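Local coordinates for putative drug/sodium antiporter (Escherichia coli, PDB 4Z3N), which probably exports the genotoxin colibactin or a precursor of it across the cell membrane, acting as an antiporter of the MATE family, at residues 397-402 and 461-466; 125-130 and 160-165. All coordinates share one frame; numbering follows the deposited sequence.

Contact 1: 397-402 and 461-466; sequences QAIGKP and LRWNQE. With CAC (cacodylate ion), chain I.
Ile-399 is the first residue of 397-402 to reach Trp-463: its terminal CD1 lies 3.9 Å from CE3 of the indole, the two side chains cross at about a right angle, and a branched apolar chain suits this buried spot beside Val-317 and Trp-321. Gly-400 then leaves the helix with a positive phi of 83°, favourable for glycine, and forms a Schellman motif that turns the chain so that Lys-401 also faces the tryptophan. The lysine runs over one indole face, its length and flexibility well matched to the broad ring. Its chi1 (-58°) sets CG anti to the carbonyl carbon, 3.8 Å from CZ3 of Trp-463, and a bend at chi2 then leads CD, CE and NZ across the bicycle. CE makes a CH-pi contact 3.7 Å from the five-ring centroid, and NZ a cation-pi contact 3.8 Å from that centroid, 14° off the normal. In the fold, this ties the end of helix 382-399 to the last modelled helix, 458-467; Tyr-396 touches both Lys-401 and Trp-463. At the tryptophan edge, NE1 makes a weak hydrogen bond to O2 of a cacodylate ion, probably from the crystallisation liquor. O1 of the same ion is gripped by two donors of Arg-462, NH1 at 2.9 Å and NH2 at 2.7 Å. Near the guanidinium plane, a long salt bridge whose hydrogen bond is weak runs from Arg-462 NH1 to Glu-466 OE2 (3.4 Å), one helical turn on.

Contact 2: 125-130 and 160-165; sequences VITVLG and LTVFSI
Val-162 faces Ile-126 and Thr-127 where two helices of the MATE transporter, 107-132 and 162-177, lie side by side in predicted membrane spans. Here the CA atoms of Thr-127 and Val-162 are 7.3 Å apart, and beta-branched side chains meet through their methyls. Followed outward, Val-162 meets first a methyl: its CB is 4.2 Å from CG2 of Thr-127. At the fork, both tips address the isoleucine. CG2 of Val-162 stands 4.2 Å from CG2 of Ile-126, and CG1 of Val-162 is almost as near the same methyl, at 4.3 Å, so Ile-126 CG2 faces both prongs of the valine. The valine's CG1, anti to its own N (chi1 173°), also approaches CD1 of Ile-126 at 4.5 Å. Around this pair, Val-162 touches Leu-81 and Ile-126 touches Ile-84, both on helix 75-101, which adds to the apolar patch, while the small Ala-123, one turn before Thr-127, also meets Val-162. A threonine serves well at 127 because its two branches divide the work. With chi1 at 44°, OG1 is turned back into its own helix and hydrogen-bonds the carbonyl oxygens of Ala-123 and Ile-124, which satisfies the hydroxyl within the membrane span. That leaves the methyl branch for the neighbouring helix, where Thr-127 CG2 lies 4.2 Å from Val-162 CG2 as well.

How the contacts relate
Contact 2 closes before contact 1 opens, so the two follow one another along the chain. Their centres are 33 Å apart, their nearest atoms about 17 Å, and they do not touch. No helix supplies segments to both: contact 2 pairs helices 107-132 and 162-177, both in the first half of the chain, whereas contact 1 joins helix 382-399, in the second half, to the last modelled helix, 458-467. Helix 75-101 borders each of them, however. Its Leu-81 and Ile-84 pack on contact 2, and its Ser-94 hydrogen-bonds the backbone of Gln-397. Contact 2 lies between two predicted membrane spans, while in contact 1 helix 458-467 packs against the end of helix 382-399.

Contact 1: 397-402 and 461-466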
loop_
_atom_site.group_PDB
_atom_site.type_symbol
_atom_site.label_atom_id
_atom_site.label_comp_id
_atom_site.label_asym_id
_atom_site.label_seq_id
_atom_site.Cartn_x
_atom_site.Cartn_y
_atom_site.Cartn_z
ATOM N N GLN A 397 -5.765 -5.295 12.218
ATOM C CA GLN A 397 -6.660 -5.434 11.087
ATOM C C GLN A 397 -7.076 -6.889 10.940
ATOM O O GLN A 397 -8.240 -7.197 10.686
ATOM C CB GLN A 397 -5.984 -4.932 9.813
ATOM C CG GLN A 397 -5.732 -3.442 9.812
ATOM C CD GLN A 397 -6.986 -2.660 9.521
ATOM O OE1 GLN A 397 -7.969 -2.714 10.285
ATOM N NE2 GLN A 397 -6.979 -1.939 8.395
ATOM N N ALA A 398 -6.118 -7.785 11.129
ATOM C CA ALA A 398 -6.384 -9.207 11.025
ATOM C C ALA A 398 -7.388 -9.671 12.085
ATOM O O ALA A 398 -8.224 -10.533 11.800
ATOM C CB ALA A 398 -5.081 -10.002 11.124
ATOM N N ILE A 399 -7.313 -9.119 13.299
ATOM C CA ILE A 399 -8.176 -9.604 14.377
ATOM C C ILE A 399 -9.456 -8.761 14.535
ATOM O O ILE A 399 -10.243 -8.995 15.456
ATOM C CB ILE A 399 -7.429 -9.666 15.754
ATOM C CG1 ILE A 399 -6.997 -8.276 16.214
ATOM C CG2 ILE A 399 -6.230 -10.632 15.698
ATOM C CD1 ILE A 399 -6.819 -8.176 17.697
ATOM N N GLY A 400 -9.658 -7.782 13.648
ATOM C CA GLY A 400 -10.878 -6.999 13.641
ATOM C C GLY A 400 -10.940 -5.843 14.627
ATOM O O GLY A 400 -12.010 -5.520 15.143
ATOM N N LYS A 401 -9.798 -5.210 14.888
ATOM C CA LYS A 401 -9.741 -4.103 15.830
ATOM C C LYS A 401 -8.998 -2.887 15.253
ATOM O O LYS A 401 -7.971 -2.463 15.786
ATOM C CB LYS A 401 -9.085 -4.576 17.130
ATOM C CG LYS A 401 -9.804 -5.765 17.789
ATOM C CD LYS A 401 -11.073 -5.313 18.450
ATOM C CE LYS A 401 -11.875 -6.473 19.003
ATOM N NZ LYS A 401 -13.014 -5.936 19.800
ATOM N N PRO A 402 -9.531 -2.312 14.162
ATOM C CA PRO A 402 -8.894 -1.214 13.408
ATOM C C PRO A 402 -8.556 0.057 14.204
ATOM O O PRO A 402 -7.776 0.879 13.718
ATOM C CB PRO A 402 -9.935 -0.887 12.323
ATOM C CG PRO A 402 -11.231 -1.598 12.756
ATOM C CD PRO A 402 -10.732 -2.816 13.467
ATOM N N LEU A 461 -7.036 -11.790 25.233
ATOM C CA LEU A 461 -7.663 -13.104 25.437
ATOM C C LEU A 461 -9.200 -13.041 25.516
ATOM O O LEU A 461 -9.888 -13.857 24.920
ATOM C CB LEU A 461 -7.111 -13.764 26.699
ATOM C CG LEU A 461 -5.657 -14.230 26.619
ATOM C CD1 LEU A 461 -5.363 -15.065 27.840
ATOM C CD2 LEU A 461 -5.371 -15.025 25.349
ATOM N N ARG A 462 -9.749 -12.067 26.230
ATOM C CA ARG A 462 -11.188 -11.861 26.144
ATOM C C ARG A 462 -11.683 -11.627 24.705
ATOM O O ARG A 462 -12.729 -12.155 24.325
ATOM C CB ARG A 462 -11.633 -10.692 27.012
ATOM C CG ARG A 462 -13.107 -10.770 27.296
ATOM C CD ARG A 462 -13.789 -9.441 27.279
ATOM N NE ARG A 462 -12.982 -8.369 27.843
ATOM C CZ ARG A 462 -12.994 -7.133 27.357
ATOM N NH1 ARG A 462 -13.761 -6.861 26.313
ATOM N NH2 ARG A 462 -12.239 -6.182 27.898
ATOM N N TRP A 463 -10.945 -10.837 23.919
ATOM C CA TRP A 463 -11.351 -10.528 22.537
ATOM C C TRP A 463 -11.523 -11.781 21.676
ATOM O O TRP A 463 -12.458 -11.877 20.875
ATOM C CB TRP A 463 -10.331 -9.603 21.865
ATOM C CG TRP A 463 -10.461 -8.163 22.186
ATOM C CD1 TRP A 463 -11.461 -7.568 22.888
ATOM C CD2 TRP A 463 -9.552 -7.128 21.822
ATOM N NE1 TRP A 463 -11.234 -6.220 22.985
ATOM C CE2 TRP A 463 -10.067 -5.922 22.333
ATOM C CE3 TRP A 463 -8.358 -7.099 21.103
ATOM C CZ2 TRP A 463 -9.421 -4.691 22.146
ATOM C CZ3 TRP A 463 -7.721 -5.875 20.916
ATOM C CH2 TRP A 463 -8.253 -4.692 21.437
ATOM N N ASN A 464 -10.602 -12.727 21.850
ATOM C CA ASN A 464 -10.659 -14.023 21.188
ATOM C C ASN A 464 -11.789 -14.953 21.694
ATOM O O ASN A 464 -12.377 -15.710 20.913
ATOM C CB ASN A 464 -9.317 -14.720 21.330
ATOM C CG ASN A 464 -9.134 -15.817 20.311
ATOM O OD1 ASN A 464 -9.094 -16.997 20.657
ATOM N ND2 ASN A 464 -9.061 -15.438 19.037
ATOM N N GLN A 465 -12.099 -14.881 22.986
ATOM C CA GLN A 465 -13.269 -15.560 23.521
ATOM C C GLN A 465 -14.555 -15.081 22.824
ATOM O O GLN A 465 -15.378 -15.898 22.393
ATOM C CB GLN A 465 -13.362 -15.348 25.036
ATOM C CG GLN A 465 -12.918 -16.549 25.865
ATOM C CD GLN A 465 -12.851 -16.241 27.360
ATOM O OE1 GLN A 465 -13.352 -15.203 27.811
ATOM N NE2 GLN A 465 -12.217 -17.136 28.134
ATOM N N GLU A 466 -14.719 -13.761 22.714
ATOM C CA GLU A 466 -15.888 -13.171 22.055
ATOM C C GLU A 466 -15.951 -13.515 20.563
ATOM O O GLU A 466 -17.030 -13.713 20.012
ATOM C CB GLU A 466 -15.889 -11.649 22.235
ATOM C CG GLU A 466 -15.797 -11.208 23.677
ATOM C CD GLU A 466 -15.442 -9.739 23.843
ATOM O OE1 GLU A 466 -14.837 -9.137 22.920
ATOM O OE2 GLU A 466 -15.756 -9.184 24.915
HETATM AS AS CAC I . -13.620 -3.651 24.946
HETATM O O1 CAC I . -12.670 -4.190 26.180
HETATM O O2 CAC I . -12.567 -3.095 23.647
HETATM C C1 CAC I . -14.782 -5.049 24.277
HETATM C C2 CAC I . -14.703 -2.175 25.550
#

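Contact 2: 125-130 and 160-165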
loop_
_atom_site.group_PDB
_atom_site.type_symbol
_atom_site.label_atom_id
_atom_site.label_comp_id
_atom_site.label_asym_id
_atom_site.label_seq_id
_atom_site.Cartn_x
_atom_site.Cartn_y
_atom_site.Cartn_z
ATOM N N VAL A 125 -20.785 5.229 -6.108
ATOM C CA VAL A 125 -20.578 6.499 -5.429
ATOM C C VAL A 125 -19.388 7.259 -6.037
ATOM O O VAL A 125 -19.447 8.467 -6.229
ATOM C CB VAL A 125 -20.358 6.288 -3.905
ATOM C CG1 VAL A 125 -20.141 7.626 -3.197
ATOM C CG2 VAL A 125 -21.541 5.537 -3.302
ATOM N N ILE A 126 -18.317 6.542 -6.362
ATOM C CA ILE A 126 -17.114 7.177 -6.896
ATOM C C ILE A 126 -17.272 7.678 -8.349
ATOM O O ILE A 126 -16.762 8.743 -8.696
ATOM C CB ILE A 126 -15.899 6.215 -6.820
ATOM C CG1 ILE A 126 -15.521 5.944 -5.366
ATOM C CG2 ILE A 126 -14.701 6.804 -7.557
ATOM C CD1 ILE A 126 -14.360 4.962 -5.213
ATOM N N THR A 127 -17.964 6.908 -9.192
ATOM C CA THR A 127 -18.224 7.319 -10.572
ATOM C C THR A 127 -19.261 8.445 -10.635
ATOM O O THR A 127 -19.199 9.321 -11.500
ATOM C CB THR A 127 -18.720 6.144 -11.465
ATOM O OG1 THR A 127 -19.700 5.373 -10.764
ATOM C CG2 THR A 127 -17.576 5.227 -11.864
ATOM N N VAL A 128 -20.224 8.418 -9.730
ATOM C CA VAL A 128 -21.278 9.412 -9.757
ATOM C C VAL A 128 -20.811 10.756 -9.200
ATOM O O VAL A 128 -21.007 11.790 -9.831
ATOM C CB VAL A 128 -22.504 8.913 -8.994
ATOM C CG1 VAL A 128 -23.604 9.963 -9.014
ATOM C CG2 VAL A 128 -22.985 7.624 -9.621
ATOM N N LEU A 129 -20.188 10.740 -8.027
ATOM C CA LEU A 129 -19.564 11.940 -7.488
ATOM C C LEU A 129 -18.350 12.323 -8.312
ATOM O O LEU A 129 -17.963 13.492 -8.360
ATOM C CB LEU A 129 -19.151 11.743 -6.032
ATOM C CG LEU A 129 -20.234 12.122 -5.030
ATOM C CD1 LEU A 129 -21.429 11.189 -5.182
ATOM C CD2 LEU A 129 -19.680 12.076 -3.623
ATOM N N GLY A 130 -17.742 11.331 -8.951
ATOM C CA GLY A 130 -16.645 11.589 -9.862
ATOM C C GLY A 130 -17.106 12.498 -10.983
ATOM O O GLY A 130 -16.512 13.544 -11.230
ATOM N N LEU A 160 -13.993 5.088 -15.799
ATOM C CA LEU A 160 -14.480 3.871 -16.427
ATOM C C LEU A 160 -13.742 2.634 -15.912
ATOM O O LEU A 160 -14.147 1.518 -16.172
ATOM C CB LEU A 160 -14.362 3.968 -17.953
ATOM C CG LEU A 160 -15.276 4.991 -18.642
ATOM C CD1 LEU A 160 -15.087 4.902 -20.138
ATOM C CD2 LEU A 160 -16.730 4.811 -18.275
ATOM N N THR A 161 -12.649 2.846 -15.198
ATOM C CA THR A 161 -11.854 1.753 -14.680
ATOM C C THR A 161 -12.191 1.353 -13.229
ATOM O O THR A 161 -11.742 0.318 -12.751
ATOM C CB THR A 161 -10.367 2.111 -14.754
ATOM O OG1 THR A 161 -10.066 3.066 -13.726
ATOM C CG2 THR A 161 -10.040 2.690 -16.120
ATOM N N VAL A 162 -13.004 2.156 -12.552
ATOM C CA VAL A 162 -13.245 2.004 -11.115
ATOM C C VAL A 162 -13.787 0.632 -10.655
ATOM O O VAL A 162 -13.196 -0.006 -9.780
ATOM C CB VAL A 162 -14.212 3.099 -10.630
ATOM C CG1 VAL A 162 -14.627 2.863 -9.162
ATOM C CG2 VAL A 162 -13.574 4.462 -10.808
ATOM N N PHE A 163 -14.906 0.191 -11.223
ATOM C CA PHE A 163 -15.500 -1.071 -10.821
ATOM C C PHE A 163 -14.522 -2.225 -11.033
ATOM O O PHE A 163 -14.434 -3.131 -10.206
ATOM C CB PHE A 163 -16.807 -1.324 -11.575
ATOM C CG PHE A 163 -17.531 -2.573 -11.138
ATOM C CD1 PHE A 163 -17.753 -2.830 -9.786
ATOM C CD2 PHE A 163 -18.013 -3.481 -12.080
ATOM C CE1 PHE A 163 -18.425 -3.962 -9.380
ATOM C CE2 PHE A 163 -18.692 -4.623 -11.683
ATOM C CZ PHE A 163 -18.897 -4.864 -10.328
ATOM N N SER A 164 -13.763 -2.177 -12.117
ATOM C CA SER A 164 -12.824 -3.247 -12.428
ATOM C C SER A 164 -11.688 -3.271 -11.408
ATOM O O SER A 164 -11.269 -4.345 -10.956
ATOM C CB SER A 164 -12.274 -3.085 -13.850
ATOM O OG SER A 164 -13.207 -2.394 -14.677
ATOM N N ILE A 165 -11.204 -2.089 -11.042
ATOM C CA ILE A 165 -10.199 -1.959 -9.994
ATOM C C ILE A 165 -10.724 -2.462 -8.634
ATOM O O ILE A 165 -10.028 -3.192 -7.915
ATOM C CB ILE A 165 -9.728 -0.490 -9.831
ATOM C CG1 ILE A 165 -9.253 0.086 -11.167
ATOM C CG2 ILE A 165 -8.642 -0.387 -8.770
ATOM C CD1 ILE A 165 -8.262 -0.809 -11.904
#